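Local coordinates for cyclic nucleotide-binding domain (CNMP-BD) protein (Geobacter metallireducens, PDB 3MDP), which probably binds a cyclic nucleotide in its double-stranded beta-helix domain and may act as a DNA-binding transcription factor, at residues 34-40 against 99-105; 50-56 against 78-84; 46-50 against 111-116. Where two conformers were deposited one is given. Residue numbers count along the deposited sequence, not the author numbering.

In the fold
Contacts 1 and 2 lie within the cyclic nucleotide-binding beta-roll; contact 3 joins it to the helix that follows. Contacts 2 and 3 share Leu50 and strand 49-55, whose middle, Met51-Leu53, pairs with 78-84 and whose start meets helix 112-121. Contact 1 lies toward one end of the roll, farther from the chain centre and more exposed: backbone hydrogen bonds dominate, with a thin apolar layer on the inner side. That layer meets contact 2, where Ile40 CG2 lies 3.4 Å from Met51 SE and Val105 CG1 3.7 Å from Leu53 CD1. Contact 2 is the most buried and apolar. Contact 3 does not touch contact 1 and is the one contact with a salt bridge between its two segments.

Contact 1. Residues 34-40 against 99-105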
loop_
_atom_site.group_PDB
_atom_site.type_symbol
_atom_site.label_atom_id
_atom_site.label_comp_id
_atom_site.label_asym_id
_atom_site.label_seq_id
_atom_site.Cartn_x
_atom_site.Cartn_y
_atom_site.Cartn_z
ATOM N N PHE A 34 -24.657 -4.608 -5.890
ATOM C CA PHE A 34 -25.166 -3.620 -4.918
ATOM C C PHE A 34 -25.867 -2.501 -5.680
ATOM O O PHE A 34 -25.372 -2.036 -6.713
ATOM C CB PHE A 34 -24.057 -3.016 -4.060
ATOM C CG PHE A 34 -23.346 -4.012 -3.188
ATOM C CD1 PHE A 34 -22.235 -4.695 -3.674
ATOM C CD2 PHE A 34 -23.796 -4.292 -1.895
ATOM C CE1 PHE A 34 -21.588 -5.645 -2.902
ATOM C CE2 PHE A 34 -23.136 -5.242 -1.079
ATOM C CZ PHE A 34 -22.031 -5.912 -1.586
ATOM N N PRO A 35 -27.023 -2.064 -5.178
ATOM C CA PRO A 35 -27.731 -0.978 -5.869
ATOM C C PRO A 35 -27.142 0.385 -5.520
ATOM O O PRO A 35 -26.506 0.545 -4.461
ATOM C CB PRO A 35 -29.148 -1.075 -5.293
ATOM C CG PRO A 35 -28.961 -1.612 -3.909
ATOM C CD PRO A 35 -27.743 -2.531 -3.970
ATOM N N THR A 36 -27.394 1.361 -6.381
ATOM C CA THR A 36 -27.035 2.760 -6.130
ATOM C C THR A 36 -27.478 3.217 -4.759
ATOM O O THR A 36 -28.651 3.062 -4.368
ATOM C CB THR A 36 -27.707 3.680 -7.173
ATOM O OG1 THR A 36 -27.499 3.107 -8.456
ATOM C CG2 THR A 36 -27.108 5.096 -7.145
ATOM N N GLY A 37 -26.525 3.774 -4.023
ATOM C CA GLY A 37 -26.785 4.343 -2.720
ATOM C C GLY A 37 -26.641 3.385 -1.562
ATOM O O GLY A 37 -26.790 3.810 -0.411
ATOM N N SER A 38 -26.406 2.095 -1.834
ATOM C CA SER A 38 -26.223 1.137 -0.751
ATOM C C SER A 38 -24.848 1.331 -0.096
ATOM O O SER A 38 -23.871 1.730 -0.751
ATOM C CB SER A 38 -26.400 -0.313 -1.227
ATOM O OG SER A 38 -25.486 -0.649 -2.241
ATOM N N VAL A 39 -24.792 1.118 1.218
ATOM C CA VAL A 39 -23.520 1.129 1.927
ATOM C C VAL A 39 -22.947 -0.285 1.913
ATOM O O VAL A 39 -23.456 -1.187 2.598
ATOM C CB VAL A 39 -23.635 1.632 3.374
ATOM C CG1 VAL A 39 -22.236 1.577 4.036
ATOM C CG2 VAL A 39 -24.222 3.040 3.405
ATOM N N ILE A 40 -21.889 -0.466 1.132
ATOM C CA ILE A 40 -21.284 -1.777 0.882
ATOM C C ILE A 40 -20.555 -2.286 2.131
ATOM O O ILE A 40 -20.679 -3.457 2.501
ATOM C CB ILE A 40 -20.318 -1.710 -0.313
ATOM C CG1 ILE A 40 -21.100 -1.307 -1.581
ATOM C CG2 ILE A 40 -19.595 -3.071 -0.551
ATOM C CD1 ILE A 40 -20.230 -1.042 -2.793
ATOM N N ALA A 99 -17.727 2.522 2.281
ATOM C CA ALA A 99 -17.890 2.439 0.831
ATOM C C ALA A 99 -19.367 2.428 0.431
ATOM O O ALA A 99 -20.181 1.671 0.989
ATOM C CB ALA A 99 -17.195 1.213 0.274
ATOM N N ARG A 100 -19.711 3.260 -0.549
ATOM C CA ARG A 100 -21.059 3.259 -1.079
ATOM C C ARG A 100 -21.070 3.251 -2.597
ATOM O O ARG A 100 -20.177 3.834 -3.262
ATOM C CB ARG A 100 -21.867 4.431 -0.528
ATOM C CG ARG A 100 -21.381 5.817 -0.923
ATOM C CD ARG A 100 -22.244 6.886 -0.308
ATOM N NE ARG A 100 -21.548 8.162 -0.385
ATOM C CZ ARG A 100 -21.598 9.123 0.533
ATOM N NH1 ARG A 100 -22.355 9.007 1.624
ATOM N NH2 ARG A 100 -20.875 10.221 0.351
ATOM N N ALA A 101 -22.095 2.594 -3.133
ATOM C CA ALA A 101 -22.325 2.518 -4.561
ATOM C C ALA A 101 -22.858 3.863 -5.067
ATOM O O ALA A 101 -23.807 4.419 -4.506
ATOM C CB ALA A 101 -23.301 1.387 -4.882
ATOM N N THR A 102 -22.252 4.393 -6.127
ATOM C CA THR A 102 -22.753 5.638 -6.739
ATOM C C THR A 102 -23.499 5.365 -8.040
ATOM O O THR A 102 -24.088 6.271 -8.615
ATOM C CB THR A 102 -21.608 6.611 -7.008
ATOM O OG1 THR A 102 -20.685 5.989 -7.895
ATOM C CG2 THR A 102 -20.894 6.937 -5.715
ATOM N N LYS A 103 -23.445 4.118 -8.498
ATOM C CA LYS A 103 -24.206 3.631 -9.642
ATOM C C LYS A 103 -24.469 2.165 -9.347
ATOM O O LYS A 103 -23.983 1.644 -8.348
ATOM C CB LYS A 103 -23.436 3.715 -10.984
ATOM C CG LYS A 103 -22.246 4.587 -11.056
ATOM C CD LYS A 103 -21.806 4.739 -12.523
ATOM C CE LYS A 103 -20.489 5.491 -12.638
ATOM N NZ LYS A 103 -20.274 6.078 -14.006
ATOM N N PRO A 104 -25.210 1.486 -10.222
ATOM C CA PRO A 104 -25.386 0.057 -9.953
ATOM C C PRO A 104 -24.028 -0.643 -10.005
ATOM O O PRO A 104 -23.262 -0.420 -10.932
ATOM C CB PRO A 104 -26.365 -0.399 -11.047
ATOM C CG PRO A 104 -27.147 0.899 -11.431
ATOM C CD PRO A 104 -26.119 1.999 -11.275
ATOM N N VAL A 105 -23.716 -1.430 -8.976
ATOM C CA VAL A 105 -22.369 -1.983 -8.788
ATOM C C VAL A 105 -22.385 -3.518 -8.876
ATOM O O VAL A 105 -23.297 -4.163 -8.351
ATOM C CB VAL A 105 -21.794 -1.515 -7.445
ATOM C CG1 VAL A 105 -20.703 -2.479 -6.895
ATOM C CG2 VAL A 105 -21.251 -0.089 -7.564
#
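Two turning corners of the double-stranded beta-helix face each other here, each carrying the chain from one four-stranded sheet to the other. Antiparallel pairing holds both ends: Phe34 N to Val105 O (2.8 Å) and Val105 N to Phe34 O (2.9 Å) on one side, Ile40 N to Ala99 O (2.7 Å) and Ala101 N to Ser38 O (3.1 Å) on the other. Between them Pro35-Ser38 forms a type II turn, with Gly37 at its positive-phi position giving its N to Ala101 O (2.8 Å). The m, t rotamer of Ile40 sets CD1 4.4 Å from both Ala101 CB and Val105 CG1. Phe34, also m, offers its ring edge to Val105, then leads away toward Met51. Arg100, p at chi1, extends to a cation-pi contact with Phe61. Thr36, m, lays OG1 3.3 Å from Pro104 CD. Inside the turn Ser38 takes the p rotamer, so that OG donates to Pro35 O at 2.7 Å.

Contact 2. Residues 50-56 against 78-84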
loop_
_atom_site.group_PDB
_atom_site.type_symbol
_atom_site.label_atom_id
_atom_site.label_comp_id
_atom_site.label_asym_id
_atom_site.label_seq_id
_atom_site.Cartn_x
_atom_site.Cartn_y
_atom_site.Cartn_z
ATOM N N LEU A 50 -12.558 -8.277 0.657
ATOM C CA LEU A 50 -11.766 -7.525 -0.294
ATOM C C LEU A 50 -12.584 -7.555 -1.596
ATOM O O LEU A 50 -13.111 -8.603 -1.976
ATOM C CB LEU A 50 -10.396 -8.167 -0.464
ATOM C CG LEU A 50 -9.480 -7.478 -1.477
ATOM C CD1 LEU A 50 -9.059 -6.117 -0.942
ATOM C CD2 LEU A 50 -8.290 -8.350 -1.813
HETATM N N MSE A 51 -12.750 -6.406 -2.228
HETATM C CA MSE A 51 -13.578 -6.341 -3.432
HETATM C C MSE A 51 -12.821 -5.820 -4.638
HETATM O O MSE A 51 -11.915 -4.997 -4.509
HETATM C CB MSE A 51 -14.834 -5.512 -3.175
HETATM C CG MSE A 51 -15.806 -6.278 -2.334
HETATM SE SE MSE A 51 -17.186 -5.125 -1.685
HETATM C CE MSE A 51 -18.205 -6.411 -0.596
ATOM N N LEU A 52 -13.157 -6.370 -5.795
ATOM C CA LEU A 52 -12.696 -5.883 -7.109
ATOM C C LEU A 52 -13.953 -5.328 -7.788
ATOM O O LEU A 52 -14.963 -6.018 -7.880
ATOM C CB LEU A 52 -12.107 -7.014 -7.970
ATOM C CG LEU A 52 -11.898 -6.669 -9.458
ATOM C CD1 LEU A 52 -10.692 -5.755 -9.616
ATOM C CD2 LEU A 52 -11.751 -7.967 -10.277
ATOM N N LEU A 53 -13.912 -4.065 -8.175
ATOM C CA LEU A 53 -15.045 -3.438 -8.844
ATOM C C LEU A 53 -15.087 -3.853 -10.304
ATOM O O LEU A 53 -14.156 -3.612 -11.057
ATOM C CB LEU A 53 -14.965 -1.926 -8.697
ATOM C CG LEU A 53 -16.162 -1.121 -9.189
ATOM C CD1 LEU A 53 -17.486 -1.559 -8.523
ATOM C CD2 LEU A 53 -15.872 0.364 -8.998
ATOM N N LEU A 54 -16.171 -4.500 -10.691
ATOM C CA LEU A 54 -16.355 -4.943 -12.077
ATOM C C LEU A 54 -17.137 -3.952 -12.915
ATOM O O LEU A 54 -16.854 -3.784 -14.105
ATOM C CB LEU A 54 -17.060 -6.281 -12.120
ATOM C CG LEU A 54 -16.370 -7.456 -11.425
ATOM C CD1 LEU A 54 -17.294 -8.649 -11.402
ATOM C CD2 LEU A 54 -15.028 -7.798 -12.138
ATOM N N GLU A 55 -18.122 -3.313 -12.300
ATOM C CA GLU A 55 -19.023 -2.425 -12.994
ATOM C C GLU A 55 -19.589 -1.432 -11.991
ATOM O O GLU A 55 -19.825 -1.784 -10.832
ATOM C CB GLU A 55 -20.167 -3.228 -13.632
ATOM C CG GLU A 55 -21.156 -2.382 -14.418
ATOM C CD GLU A 55 -22.431 -3.138 -14.730
ATOM O OE1 GLU A 55 -22.378 -4.389 -14.771
ATOM O OE2 GLU A 55 -23.478 -2.482 -14.915
ATOM N N GLY A 56 -19.771 -0.191 -12.451
ATOM C CA GLY A 56 -20.348 0.880 -11.664
ATOM C C GLY A 56 -19.330 1.796 -11.018
ATOM O O GLY A 56 -18.266 2.088 -11.586
ATOM N N VAL A 78 -13.744 5.033 -6.744
ATOM C CA VAL A 78 -13.249 3.798 -7.351
ATOM C C VAL A 78 -13.988 3.544 -8.669
ATOM O O VAL A 78 -15.224 3.706 -8.744
ATOM C CB VAL A 78 -13.414 2.594 -6.356
ATOM C CG1 VAL A 78 -12.765 1.326 -6.875
ATOM C CG2 VAL A 78 -12.852 2.970 -4.931
ATOM N N VAL A 79 -13.232 3.165 -9.702
ATOM C CA VAL A 79 -13.783 2.816 -11.021
ATOM C C VAL A 79 -13.488 1.336 -11.334
ATOM O O VAL A 79 -12.631 0.697 -10.682
ATOM C CB VAL A 79 -13.208 3.732 -12.176
ATOM C CG1 VAL A 79 -13.555 5.219 -11.921
ATOM C CG2 VAL A 79 -11.691 3.520 -12.370
ATOM N N PRO A 80 -14.205 0.765 -12.307
ATOM C CA PRO A 80 -13.995 -0.653 -12.594
ATOM C C PRO A 80 -12.552 -1.030 -12.841
ATOM O O PRO A 80 -11.800 -0.268 -13.461
ATOM C CB PRO A 80 -14.840 -0.873 -13.849
ATOM C CG PRO A 80 -15.988 0.059 -13.638
ATOM C CD PRO A 80 -15.335 1.304 -13.091
ATOM N N GLY A 81 -12.166 -2.196 -12.327
ATOM C CA GLY A 81 -10.839 -2.716 -12.503
ATOM C C GLY A 81 -9.959 -2.505 -11.297
ATOM O O GLY A 81 -8.874 -3.104 -11.230
ATOM N N ALA A 82 -10.429 -1.673 -10.353
ATOM C CA ALA A 82 -9.701 -1.343 -9.131
ATOM C C ALA A 82 -10.286 -2.060 -7.897
ATOM O O ALA A 82 -11.488 -2.356 -7.831
ATOM C CB ALA A 82 -9.704 0.173 -8.918
ATOM N N ILE A 83 -9.418 -2.328 -6.925
ATOM C CA ILE A 83 -9.810 -2.952 -5.678
ATOM C C ILE A 83 -10.118 -1.954 -4.573
ATOM O O ILE A 83 -9.580 -0.815 -4.530
ATOM C CB ILE A 83 -8.755 -4.024 -5.186
ATOM C CG1 ILE A 83 -7.424 -3.390 -4.788
ATOM C CG2 ILE A 83 -8.518 -5.102 -6.283
ATOM C CD1 ILE A 83 -6.574 -4.309 -3.895
ATOM N N PHE A 84 -10.955 -2.395 -3.647
ATOM C CA PHE A 84 -11.276 -1.623 -2.444
ATOM C C PHE A 84 -11.605 -2.590 -1.315
ATOM O O PHE A 84 -11.703 -3.781 -1.539
ATOM C CB PHE A 84 -12.377 -0.553 -2.718
ATOM C CG PHE A 84 -13.736 -1.124 -3.084
ATOM C CD1 PHE A 84 -13.986 -1.601 -4.353
ATOM C CD2 PHE A 84 -14.763 -1.159 -2.152
ATOM C CE1 PHE A 84 -15.245 -2.150 -4.686
ATOM C CE2 PHE A 84 -16.012 -1.647 -2.483
ATOM C CZ PHE A 84 -16.259 -2.139 -3.758
#
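Strand 83-84, an outer strand of one sheet of the roll, leads directly into the Gly85-Ser87 segment that binds succinate, and this contact pairs it with strand 49-55. The place probably corresponds to the start of the phosphate-binding cassette in cyclic nucleotide-binding relatives. A succinate, probably from the crystallisation liquor, has its nearest atoms about 4 Å from the Phe84 side chain, and Ile83 O is hydrogen-bonded to Arg140, another succinate-binding residue. Met51 and Phe84 form an antiparallel hydrogen-bonded pair, Met51 N to Phe84 O and Phe84 N to Met51 O both measuring 2.9 Å. The ladder continues with Leu53 N to Ala82 O (3.0 Å) and Gly81 N to Leu53 O (2.8 Å), where the type II turn Val79-Ala82 places Gly81 at its positive-phi corner. The p rotamer of Phe84 sets its ring against selenomethionine Met51: CB over the face, a CH-pi contact 3.9 Å from the Phe84 ring centroid, and SE oblique at 4.5 Å from it, a Met-aromatic contact. Leu53 CB meets the ring edge at Phe84 CE1 (4.0 Å), while Leu53 CD2 reaches Val78 CG1 (3.9 Å). On the sheet face that carries Leu52 and Ile83, Leu52 CD1 packs on Ile83 CG2 (4.0 Å). With four backbone hydrogen bonds and mostly apolar side chains, the strand-paired part can lie buried, while the Val79-Ala82 turn stays more open and the Phe84 end adjoins the succinate site.

Contact 3. Residues 46-50 against 111-116; sequences KADNL and NGARLR
This is a strand-to-helix junction at one edge of the beta-roll, where the chain leaves the roll for the helix that follows it, as in cyclic nucleotide-binding domains: the turn entering strand 49-55 meets the first turn of helix 112-121. Residues 46-48 form an inverse gamma turn centred on Ala47 (phi/psi -83/83), with a weak Asp48 N to Lys46 O bond of 3.0 Å; Asp48 is at -100/5, and Asn49 and Leu50 are extended. The Ala47 side chain is about 4 Å from that of Ser87 of the succinate site. Asn111 ends its strand at phi/psi -70/107 and residues 112-116 are helical. Asn49 and Asn111 make an antiparallel non-hydrogen-bonded pair with CA atoms 5.2 Å apart; the CA atoms of Asp48 and Gly112 approach to 4.5 Å. Gly112 N donates to Asp48 O at 2.8 Å; a CB on Gly112 would fall only 3.1 Å from Asp48 C, so the close approach suits glycine. Asn111, in the t rotamer, is the N-cap, its OD1 accepting from Arg114 N at 2.9 Å. Arg116 (chi1 m, chi2 t, chi3 m) turns the edge of its guanidinium to the turn: NH1 donates to Ala47 O at 2.8 Å, and NH2 makes a salt bridge with Asp48 OD1 at 2.9 Å, Asp48 being m. Lys46 NZ, 3.8 Å from Arg116 NH2, lies over the guanidinium face as a like charge. Farther along the strand, Leu50 (t, p) meets Leu115 (m, t), CD2 to CD1 3.6 Å apart. Arg116 also bonds Ser88 O and makes a cation-pi contact with Tyr93, tying helix 112-121 to the loop after strand 83-84, while Leu50 pairs with Ile110 of strand 105-111, which runs straight into that helix.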
loop_
_atom_site.group_PDB
_atom_site.type_symbol
_atom_site.label_atom_id
_atom_site.label_comp_id
_atom_site.label_asym_id
_atom_site.label_seq_id
_atom_site.Cartn_x
_atom_site.Cartn_y
_atom_site.Cartn_z
ATOM N N LYS A 46 -14.825 -4.838 11.029
ATOM C CA LYS A 46 -13.808 -5.826 10.692
ATOM C C LYS A 46 -13.765 -6.004 9.184
ATOM O O LYS A 46 -14.796 -6.211 8.542
ATOM C CB LYS A 46 -14.099 -7.158 11.392
ATOM C CG LYS A 46 -13.039 -8.237 11.248
ATOM C CD LYS A 46 -11.677 -7.871 11.861
ATOM C CE LYS A 46 -10.891 -9.131 12.187
ATOM N NZ LYS A 46 -9.510 -9.007 11.726
ATOM N N ALA A 47 -12.577 -5.916 8.616
ATOM C CA ALA A 47 -12.416 -5.963 7.171
ATOM C C ALA A 47 -12.394 -7.423 6.687
ATOM O O ALA A 47 -11.343 -8.004 6.517
ATOM C CB ALA A 47 -11.143 -5.211 6.733
ATOM N N ASP A 48 -13.573 -8.010 6.509
ATOM C CA ASP A 48 -13.669 -9.406 6.139
ATOM C C ASP A 48 -13.927 -9.635 4.642
ATOM O O ASP A 48 -14.078 -10.790 4.221
ATOM C CB ASP A 48 -14.759 -10.088 6.990
ATOM C CG ASP A 48 -14.260 -10.443 8.395
ATOM O OD1 ASP A 48 -13.039 -10.607 8.589
ATOM O OD2 ASP A 48 -15.100 -10.563 9.288
ATOM N N ASN A 49 -13.937 -8.558 3.846
ATOM C CA ASN A 49 -14.216 -8.628 2.402
ATOM C C ASN A 49 -13.310 -7.697 1.598
ATOM O O ASN A 49 -13.268 -6.485 1.861
ATOM C CB ASN A 49 -15.668 -8.256 2.125
ATOM C CG ASN A 49 -16.652 -9.170 2.842
ATOM O OD1 ASN A 49 -16.954 -8.970 4.016
ATOM N ND2 ASN A 49 -17.130 -10.198 2.142
ATOM N N LEU A 50 -12.558 -8.277 0.657
ATOM C CA LEU A 50 -11.766 -7.525 -0.294
ATOM C C LEU A 50 -12.584 -7.555 -1.596
ATOM O O LEU A 50 -13.111 -8.603 -1.976
ATOM C CB LEU A 50 -10.396 -8.167 -0.464
ATOM C CG LEU A 50 -9.480 -7.478 -1.477
ATOM C CD1 LEU A 50 -9.059 -6.117 -0.942
ATOM C CD2 LEU A 50 -8.290 -8.350 -1.813
ATOM N N ASN A 111 -13.215 -13.403 0.271
ATOM C CA ASN A 111 -13.226 -13.662 1.711
ATOM C C ASN A 111 -11.896 -13.242 2.319
ATOM O O ASN A 111 -10.866 -13.886 2.091
ATOM C CB ASN A 111 -13.521 -15.149 1.975
ATOM C CG ASN A 111 -13.709 -15.462 3.469
ATOM O OD1 ASN A 111 -12.951 -14.998 4.297
ATOM N ND2 ASN A 111 -14.720 -16.254 3.793
ATOM N N GLY A 112 -11.911 -12.130 3.053
ATOM C CA GLY A 112 -10.689 -11.576 3.607
ATOM C C GLY A 112 -10.083 -12.446 4.709
ATOM O O GLY A 112 -8.866 -12.561 4.799
ATOM N N ALA A 113 -10.919 -13.076 5.536
ATOM C CA ALA A 113 -10.406 -13.976 6.576
ATOM C C ALA A 113 -9.613 -15.108 5.946
ATOM O O ALA A 113 -8.527 -15.450 6.415
ATOM C CB ALA A 113 -11.551 -14.530 7.450
ATOM N N ARG A 114 -10.132 -15.660 4.846
ATOM C CA ARG A 114 -9.414 -16.695 4.099
ATOM C C ARG A 114 -8.135 -16.174 3.493
ATOM O O ARG A 114 -7.101 -16.860 3.543
ATOM C CB ARG A 114 -10.292 -17.320 3.008
ATOM C CG ARG A 114 -11.395 -18.186 3.505
ATOM C CD ARG A 114 -10.837 -19.345 4.365
ATOM N NE ARG A 114 -11.799 -20.424 4.537
ATOM C CZ ARG A 114 -11.715 -21.392 5.459
ATOM N NH1 ARG A 114 -10.715 -21.447 6.325
ATOM N NH2 ARG A 114 -12.647 -22.325 5.502
ATOM N N LEU A 115 -8.155 -14.960 2.935
ATOM C CA LEU A 115 -6.912 -14.420 2.343
ATOM C C LEU A 115 -5.837 -14.274 3.396
ATOM O O LEU A 115 -4.642 -14.490 3.132
ATOM C CB LEU A 115 -7.136 -13.059 1.691
ATOM C CG LEU A 115 -7.777 -13.007 0.322
ATOM C CD1 LEU A 115 -7.960 -11.543 -0.092
ATOM C CD2 LEU A 115 -6.962 -13.804 -0.725
ATOM N N ARG A 116 -6.250 -13.843 4.576
ATOM C CA ARG A 116 -5.310 -13.707 5.687
ATOM C C ARG A 116 -4.696 -15.053 6.069
ATOM O O ARG A 116 -3.483 -15.125 6.273
ATOM C CB ARG A 116 -5.957 -13.007 6.887
ATOM C CG ARG A 116 -6.170 -11.518 6.639
ATOM C CD ARG A 116 -6.595 -10.730 7.866
ATOM N NE ARG A 116 -7.904 -11.120 8.401
ATOM C CZ ARG A 116 -9.085 -10.630 8.037
ATOM N NH1 ARG A 116 -9.202 -9.717 7.080
ATOM N NH2 ARG A 116 -10.183 -11.090 8.628
#